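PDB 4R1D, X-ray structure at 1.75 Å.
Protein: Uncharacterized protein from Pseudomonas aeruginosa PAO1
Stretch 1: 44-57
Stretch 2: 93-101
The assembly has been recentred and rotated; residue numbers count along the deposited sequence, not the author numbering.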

ATOM      1  N   GLU B  44      16.814  27.021 -14.700  1.00 31.56           N
ATOM      2  CA  GLU B  44      16.392  25.628 -14.650  1.00 32.10           C
ATOM      3  C   GLU B  44      14.921  25.507 -14.246  1.00 32.20           C
ATOM      4  O   GLU B  44      14.177  24.716 -14.838  1.00 32.31           O
ATOM      5  N   LEU B  45      14.506  26.289 -13.251  1.00 29.25           N
ATOM      6  CA  LEU B  45      13.111  26.272 -12.805  1.00 30.37           C
ATOM      7  C   LEU B  45      12.169  26.697 -13.927  1.00 31.66           C
ATOM      8  O   LEU B  45      11.144  26.061 -14.157  1.00 27.39           O
ATOM      9  N   ALA B  46      12.518  27.777 -14.619  1.00 30.66           N
ATOM     10  CA  ALA B  46      11.694  28.270 -15.722  1.00 28.53           C
ATOM     11  C   ALA B  46      11.499  27.189 -16.767  1.00 29.45           C
ATOM     12  O   ALA B  46      10.394  26.997 -17.280  1.00 30.68           O
ATOM     13  N   ALA B  47      12.582  26.486 -17.078  1.00 25.84           N
ATOM     14  CA  ALA B  47      12.569  25.451 -18.101  1.00 31.75           C
ATOM     15  C   ALA B  47      11.772  24.237 -17.633  1.00 31.88           C
ATOM     16  O   ALA B  47      11.076  23.594 -18.422  1.00 31.50           O
ATOM     17  N   ARG B  48      11.888  23.927 -16.345  1.00 30.61           N
ATOM     18  CA  ARG B  48      11.117  22.846 -15.731  1.00 28.84           C
ATOM     19  C   ARG B  48       9.613  23.097 -15.869  1.00 22.12           C
ATOM     20  O   ARG B  48       8.851  22.212 -16.271  1.00 27.51           O
ATOM     21  N   VAL B  49       9.192  24.306 -15.520  1.00 25.30           N
ATOM     22  CA  VAL B  49       7.774  24.666 -15.563  1.00 25.22           C
ATOM     23  C   VAL B  49       7.228  24.721 -16.989  1.00 28.21           C
ATOM     24  O   VAL B  49       6.137  24.210 -17.264  1.00 26.14           O
ATOM     25  N   ASP B  50       7.983  25.335 -17.896  1.00 27.37           N
ATOM     26  CA  ASP B  50       7.569  25.399 -19.298  1.00 29.14           C
ATOM     27  C   ASP B  50       7.479  24.001 -19.884  1.00 25.75           C
ATOM     28  O   ASP B  50       6.578  23.709 -20.663  1.00 26.53           O
ATOM     29  N   ARG B  51       8.425  23.139 -19.516  1.00 25.22           N
ATOM     30  CA  ARG B  51       8.461  21.775 -20.031  1.00 29.51           C
ATOM     31  C   ARG B  51       7.202  21.009 -19.647  1.00 28.39           C
ATOM     32  O   ARG B  51       6.637  20.270 -20.455  1.00 25.00           O
ATOM     33  N   LEU B  52       6.787  21.170 -18.395  1.00 25.75           N
ATOM     34  CA  LEU B  52       5.602  20.494 -17.885  1.00 28.52           C
ATOM     35  C   LEU B  52       4.333  21.026 -18.523  1.00 21.55           C
ATOM     36  O   LEU B  52       3.427  20.254 -18.840  1.00 23.65           O
ATOM     37  N   GLU B  53       4.245  22.344 -18.666  1.00 24.31           N
ATOM     38  CA  GLU B  53       3.055  22.922 -19.276  1.00 25.66           C
ATOM     39  C   GLU B  53       2.869  22.343 -20.671  1.00 26.32           C
ATOM     40  O   GLU B  53       1.762  21.964 -21.060  1.00 24.33           O
ATOM     41  N   GLN B  54       3.960  22.245 -21.422  1.00 24.73           N
ATOM     42  CA  GLN B  54       3.866  21.736 -22.780  1.00 24.80           C
ATOM     43  C   GLN B  54       3.537  20.244 -22.834  1.00 25.11           C
ATOM     44  O   GLN B  54       2.884  19.785 -23.766  1.00 29.88           O
ATOM     45  N   GLU B  55       3.976  19.485 -21.837  1.00 24.24           N
ATOM     46  CA  GLU B  55       3.597  18.081 -21.758  1.00 25.73           C
ATOM     47  C   GLU B  55       2.097  17.968 -21.542  1.00 24.48           C
ATOM     48  O   GLU B  55       1.423  17.189 -22.213  1.00 24.67           O
ATOM     49  N   TRP B  56       1.587  18.737 -20.587  1.00 23.30           N
ATOM     50  CA  TRP B  56       0.164  18.717 -20.268  1.00 20.91           C
ATOM     51  C   TRP B  56      -0.664  19.070 -21.497  1.00 25.46           C
ATOM     52  O   TRP B  56      -1.713  18.478 -21.742  1.00 22.74           O
ATOM     53  N   ARG B  57      -0.191  20.045 -22.258  1.00 23.51           N
ATOM     54  CA  ARG B  57      -0.927  20.509 -23.433  1.00 24.36           C
ATOM     55  C   ARG B  57      -1.092  19.431 -24.512  1.00 24.46           C
ATOM     56  O   ARG B  57      -1.986  19.535 -25.360  1.00 27.78           O
ATOM     57  N   TYR B  93      -9.062  19.280  -9.775  1.00 17.65           N
ATOM     58  CA  TYR B  93      -7.904  19.623 -10.577  1.00 17.55           C
ATOM     59  C   TYR B  93      -6.654  19.160  -9.850  1.00 18.89           C
ATOM     60  O   TYR B  93      -6.682  18.862  -8.656  1.00 17.78           O
ATOM     61  N   LEU B  94      -5.552  19.123 -10.588  1.00 16.54           N
ATOM     62  CA  LEU B  94      -4.230  19.098 -10.002  1.00 16.73           C
ATOM     63  C   LEU B  94      -3.702  20.513 -10.129  1.00 17.61           C
ATOM     64  O   LEU B  94      -3.711  21.087 -11.229  1.00 18.50           O
ATOM     65  N   LEU B  95      -3.273  21.086  -9.011  1.00 16.23           N
ATOM     66  CA  LEU B  95      -2.625  22.390  -9.018  1.00 17.47           C
ATOM     67  C   LEU B  95      -1.171  22.209  -8.613  1.00 15.96           C
ATOM     68  O   LEU B  95      -0.871  21.865  -7.470  1.00 18.68           O
ATOM     69  N   ASP B  96      -0.280  22.402  -9.579  1.00 17.84           N
ATOM     70  CA  ASP B  96       1.158  22.236  -9.370  1.00 16.23           C
ATOM     71  C   ASP B  96       1.796  23.617  -9.170  1.00 19.43           C
ATOM     72  O   ASP B  96       2.054  24.325 -10.148  1.00 25.25           O
ATOM     73  N   THR B  97       2.033  24.011  -7.920  1.00 20.73           N
ATOM     74  CA  THR B  97       2.555  25.357  -7.641  1.00 16.09           C
ATOM     75  C   THR B  97       4.067  25.389  -7.459  1.00 24.04           C
ATOM     76  O   THR B  97       4.651  24.524  -6.794  1.00 21.35           O
ATOM     77  N   TYR B  98       4.687  26.404  -8.044  1.00 15.88           N
ATOM     78  CA  TYR B  98       6.113  26.644  -7.872  1.00 21.32           C
ATOM     79  C   TYR B  98       6.272  27.990  -7.187  1.00 20.73           C
ATOM     80  O   TYR B  98       5.651  28.981  -7.583  1.00 23.20           O
ATOM     81  N   VAL B  99       7.071  28.018  -6.134  1.00 17.92           N
ATOM     82  CA  VAL B  99       7.151  29.214  -5.300  1.00 19.73           C
ATOM     83  C   VAL B  99       8.573  29.394  -4.802  1.00 23.27           C
ATOM     84  O   VAL B  99       9.289  28.415  -4.580  1.00 21.60           O
ATOM     85  N   THR B 100       8.981  30.648  -4.639  1.00 21.20           N
ATOM     86  CA  THR B 100      10.346  30.963  -4.242  1.00 22.81           C
ATOM     87  C   THR B 100      10.387  31.739  -2.935  1.00 21.45           C
ATOM     88  O   THR B 100       9.490  32.512  -2.635  1.00 25.98           O
ATOM     89  N   SER B 101      11.440  31.530  -2.153  1.00 20.13           N
ATOM     90  CA  SER B 101      11.621  32.276  -0.919  1.00 18.18           C
ATOM     91  C   SER B 101      12.214  33.649  -1.230  1.00 21.43           C
ATOM     92  O   SER B 101      12.802  33.850  -2.299  1.00 21.50           O
TER

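The contact between the helix 44-57 and the strand 93-100 is built around the ring of Y98. The two elements run nearly antiparallel, at 169° between their N-to-C directions, and their axes come no closer than 10.8 Å, a spacing filled by side chains from both elements. The backbones are nearest at V49 and Y98, whose CA atoms lie 8.1 Å apart. Y98 points toward the helix with chi1 in the m well and chi2 at -92°, and its 99 Å² of covered surface is the largest share of any residue in the 327 Å² buried here.

V49 closes over one face of this ring. Its CB leaves the helix sideways, but with chi1 in t the CG2 methyl sits 3.8 Å from the centroid of the Y98 ring and only 14° off the ring normal, a CH-pi contact; the closest atom pair is V49 CG2 to Y98 CD2 at 3.7 Å. One turn earlier, L45 also starts out sideways, yet its t,p rotamer brings the end of the side chain nearer the strand. There L45 CD1 meets Y98 CD1 at 3.9 Å, while L45 CD2 reaches out to T100 CG2 at 4.5 Å, the limit of the contact at this end. T100, with chi1 in p, points toward the helix.

One turn beyond V49, L52 points toward the strand with chi1 at -94°, between wells, and chi2 in t. Its CD1 methyl packs against the hydroxyl end of the tyrosine, 3.0 Å from Y98 OH and 4.2 Å from Y98 CZ, and L52 CD1 also lies 3.5 Å from D96 OD2. Farther along, where the CA atoms of W56 and L94 are 11.2 Å apart, the two side chains meet across the wider gap. W56 (chi1 m, chi2 121°) and L94 (t,p) both point inward, and W56 CZ2 meets L94 CD2 at 3.8 Å in an oblique approach to the indole.

The alternation of the strand places L94, D96, Y98 and T100 on the helix side, whereas V99 points away. Two of these four carry the polar edge: Y98 OH donates a hydrogen bond to D96 OD2 at 2.6 Å, and D96 has chi1 in t and chi2 at 6°. No direct hydrogen bond joins helix and strand; two waters make the polar links instead. Water 1 accepts from R48 NH1 at 2.9 Å and donates to Y98 OH, also at 2.9 Å. R48 points toward the strand, its t,t,m side chain laying CD 3.8 Å from Y98 CE1 before the guanidinium reaches the water. Water 2 accepts from W56 NE1 at 2.7 Å and donates to D96 OD2 at 2.8 Å, so that this carboxylate oxygen receives both the tyrosine hydroxyl and the water. Beyond the contact, salt bridges join R51 NE to E55 OE2 (3.2 Å) and R57 NE to E53 OE2 (2.8 Å) along the helix.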

ATOM      1  CB  GLU B  44      17.275  24.830 -13.689  1.00 36.24           C
ATOM      2  CG  GLU B  44      18.725  24.711 -14.126  1.00 36.21           C
ATOM      3  CD  GLU B  44      19.598  24.040 -13.079  1.00 47.11           C
ATOM      4  OE1 GLU B  44      19.445  24.360 -11.880  1.00 41.90           O
ATOM      5  OE2 GLU B  44      20.436  23.191 -13.452  1.00 44.72           O
ATOM      6  CB  LEU B  45      12.890  27.177 -11.595  1.00 27.93           C
ATOM      7  CG  LEU B  45      11.432  27.127 -11.113  1.00 26.41           C
ATOM      8  CD1 LEU B  45      11.131  25.783 -10.444  1.00 27.81           C
ATOM      9  CD2 LEU B  45      11.074  28.280 -10.185  1.00 29.43           C
ATOM     10  CB  ALA B  46      12.328  29.508 -16.354  1.00 32.61           C
ATOM     11  CB  ALA B  47      13.995  25.048 -18.455  1.00 33.49           C
ATOM     12  CB  ARG B  48      11.479  22.722 -14.245  1.00 29.32           C
ATOM     13  CG  ARG B  48      10.505  21.864 -13.438  1.00 28.57           C
ATOM     14  CD  ARG B  48      10.669  22.086 -11.934  1.00 26.68           C
ATOM     15  NE  ARG B  48      11.951  21.609 -11.409  1.00 21.99           N
ATOM     16  CZ  ARG B  48      12.139  20.419 -10.842  1.00 28.84           C
ATOM     17  NH1 ARG B  48      11.134  19.553 -10.734  1.00 28.96           N
ATOM     18  NH2 ARG B  48      13.342  20.086 -10.391  1.00 26.91           N
ATOM     19  CB  VAL B  49       7.523  25.997 -14.842  1.00 24.86           C
ATOM     20  CG1 VAL B  49       6.094  26.481 -15.071  1.00 26.47           C
ATOM     21  CG2 VAL B  49       7.816  25.848 -13.360  1.00 25.45           C
ATOM     22  CB  ASP B  50       8.534  26.248 -20.136  1.00 26.77           C
ATOM     23  CG  ASP B  50       8.412  27.732 -19.853  1.00 34.22           C
ATOM     24  OD1 ASP B  50       7.384  28.163 -19.293  1.00 28.37           O
ATOM     25  OD2 ASP B  50       9.350  28.478 -20.210  1.00 40.46           O
ATOM     26  CB  ARG B  51       9.678  21.032 -19.482  1.00 28.99           C
ATOM     27  CG  ARG B  51       9.820  19.605 -19.984  1.00 37.18           C
ATOM     28  CD  ARG B  51      10.832  18.827 -19.143  1.00 48.63           C
ATOM     29  NE  ARG B  51      10.169  17.817 -18.318  1.00 61.96           N
ATOM     30  CZ  ARG B  51       9.684  18.034 -17.097  1.00 50.98           C
ATOM     31  NH1 ARG B  51       9.788  19.234 -16.528  1.00 39.06           N
ATOM     32  NH2 ARG B  51       9.091  17.045 -16.443  1.00 50.72           N
ATOM     33  CB  LEU B  52       5.491  20.661 -16.372  1.00 26.72           C
ATOM     34  CG  LEU B  52       6.085  19.553 -15.516  1.00 34.70           C
ATOM     35  CD1 LEU B  52       5.874  19.890 -14.049  1.00 32.61           C
ATOM     36  CD2 LEU B  52       5.438  18.213 -15.877  1.00 33.13           C
ATOM     37  CB  GLU B  53       3.117  24.450 -19.335  1.00 21.88           C
ATOM     38  CG  GLU B  53       1.915  25.022 -20.085  1.00 24.17           C
ATOM     39  CD  GLU B  53       1.953  26.519 -20.242  1.00 34.14           C
ATOM     40  OE1 GLU B  53       2.768  27.173 -19.561  1.00 33.24           O
ATOM     41  OE2 GLU B  53       1.156  27.039 -21.055  1.00 29.97           O
ATOM     42  CB  GLN B  54       5.119  22.080 -23.591  1.00 30.28           C
ATOM     43  CG  GLN B  54       5.276  23.586 -23.868  1.00 31.66           C
ATOM     44  CD  GLN B  54       4.074  24.205 -24.600  1.00 40.49           C
ATOM     45  OE1 GLN B  54       3.578  23.659 -25.593  1.00 42.94           O
ATOM     46  NE2 GLN B  54       3.605  25.352 -24.107  1.00 28.83           N
ATOM     47  CB  GLU B  55       4.329  17.364 -20.622  1.00 31.16           C
ATOM     48  CG  GLU B  55       5.825  17.231 -20.823  1.00 29.50           C
ATOM     49  CD  GLU B  55       6.493  16.474 -19.693  1.00 35.93           C
ATOM     50  OE1 GLU B  55       5.782  16.015 -18.773  1.00 39.88           O
ATOM     51  OE2 GLU B  55       7.732  16.333 -19.726  1.00 50.85           O
ATOM     52  CB  TRP B  56      -0.161  19.712 -19.153  1.00 20.80           C
ATOM     53  CG  TRP B  56       0.091  19.220 -17.749  1.00 23.09           C
ATOM     54  CD1 TRP B  56       0.925  19.780 -16.825  1.00 24.65           C
ATOM     55  CD2 TRP B  56      -0.515  18.094 -17.111  1.00 19.50           C
ATOM     56  NE1 TRP B  56       0.881  19.069 -15.648  1.00 23.11           N
ATOM     57  CE2 TRP B  56       0.002  18.027 -15.800  1.00 24.76           C
ATOM     58  CE3 TRP B  56      -1.445  17.134 -17.518  1.00 21.19           C
ATOM     59  CZ2 TRP B  56      -0.375  17.038 -14.900  1.00 22.89           C
ATOM     60  CZ3 TRP B  56      -1.817  16.154 -16.619  1.00 23.45           C
ATOM     61  CH2 TRP B  56      -1.286  16.115 -15.326  1.00 21.99           C
ATOM     62  CB  ARG B  57      -0.302  21.796 -23.996  1.00 22.55           C
ATOM     63  CG  ARG B  57      -0.663  23.055 -23.202  1.00 23.25           C
ATOM     64  CD  ARG B  57       0.199  24.252 -23.636  1.00 21.83           C
ATOM     65  NE  ARG B  57      -0.167  25.490 -22.954  1.00 25.41           N
ATOM     66  CZ  ARG B  57      -1.161  26.286 -23.345  1.00 28.40           C
ATOM     67  NH1 ARG B  57      -1.895  25.955 -24.395  1.00 24.74           N
ATOM     68  NH2 ARG B  57      -1.429  27.406 -22.685  1.00 29.76           N
ATOM     69  CB  TYR B  93      -7.775  21.145 -10.682  1.00 20.13           C
ATOM     70  CG  TYR B  93      -8.946  21.881 -11.298  1.00 21.16           C
ATOM     71  CD1 TYR B  93      -9.492  21.485 -12.507  1.00 21.64           C
ATOM     72  CD2 TYR B  93      -9.482  22.994 -10.673  1.00 22.17           C
ATOM     73  CE1 TYR B  93     -10.563  22.183 -13.069  1.00 27.06           C
ATOM     74  CE2 TYR B  93     -10.539  23.689 -11.221  1.00 25.70           C
ATOM     75  CZ  TYR B  93     -11.075  23.281 -12.417  1.00 28.85           C
ATOM     76  OH  TYR B  93     -12.131  23.989 -12.952  1.00 30.40           O
ATOM     77  CB  LEU B  94      -3.341  18.158 -10.804  1.00 18.82           C
ATOM     78  CG  LEU B  94      -1.957  17.840 -10.246  1.00 25.23           C
ATOM     79  CD1 LEU B  94      -2.072  17.231  -8.842  1.00 27.21           C
ATOM     80  CD2 LEU B  94      -1.244  16.894 -11.205  1.00 29.90           C
ATOM     81  CB  LEU B  95      -3.329  23.350  -8.066  1.00 15.11           C
ATOM     82  CG  LEU B  95      -2.673  24.726  -7.910  1.00 20.19           C
ATOM     83  CD1 LEU B  95      -2.552  25.409  -9.264  1.00 21.44           C
ATOM     84  CD2 LEU B  95      -3.452  25.584  -6.924  1.00 19.39           C
ATOM     85  CB  ASP B  96       1.739  21.549 -10.600  1.00 18.16           C
ATOM     86  CG  ASP B  96       3.165  21.055 -10.396  1.00 15.87           C
ATOM     87  OD1 ASP B  96       3.649  21.144  -9.264  1.00 17.60           O
ATOM     88  OD2 ASP B  96       3.770  20.567 -11.384  1.00 19.00           O
ATOM     89  CB  THR B  97       1.929  26.016  -6.397  1.00 21.89           C
ATOM     90  OG1 THR B  97       2.360  25.334  -5.218  1.00 29.62           O
ATOM     91  CG2 THR B  97       0.388  26.050  -6.471  1.00 16.15           C
ATOM     92  CB  TYR B  98       6.814  26.599  -9.233  1.00 20.22           C
ATOM     93  CG  TYR B  98       6.654  25.241  -9.864  1.00 20.61           C
ATOM     94  CD1 TYR B  98       7.598  24.255  -9.655  1.00 20.24           C
ATOM     95  CD2 TYR B  98       5.510  24.914 -10.596  1.00 19.10           C
ATOM     96  CE1 TYR B  98       7.446  22.990 -10.190  1.00 23.43           C
ATOM     97  CE2 TYR B  98       5.348  23.648 -11.137  1.00 18.95           C
ATOM     98  CZ  TYR B  98       6.323  22.691 -10.925  1.00 21.36           C
ATOM     99  OH  TYR B  98       6.196  21.426 -11.447  1.00 19.72           O
ATOM    100  CB  VAL B  99       6.162  29.146  -4.112  1.00 25.52           C
ATOM    101  CG1 VAL B  99       6.496  27.986  -3.177  1.00 22.67           C
ATOM    102  CG2 VAL B  99       6.126  30.473  -3.355  1.00 21.83           C
ATOM    103  CB  THR B 100      11.042  31.798  -5.331  1.00 23.63           C
ATOM    104  OG1 THR B 100      10.250  32.959  -5.612  1.00 25.34           O
ATOM    105  CG2 THR B 100      11.189  30.980  -6.597  1.00 28.76           C
ATOM    106  CB  SER B 101      12.558  31.511   0.014  1.00 17.97           C
ATOM    107  OG  SER B 101      13.744  31.153  -0.677  1.00 21.13           O
TER
HETATM  108  O   HOH W   1       8.424  19.623 -11.690  1.00 25.88           O
HETATM  109  O   HOH W   2       1.808  19.453 -13.096  1.00 20.12           O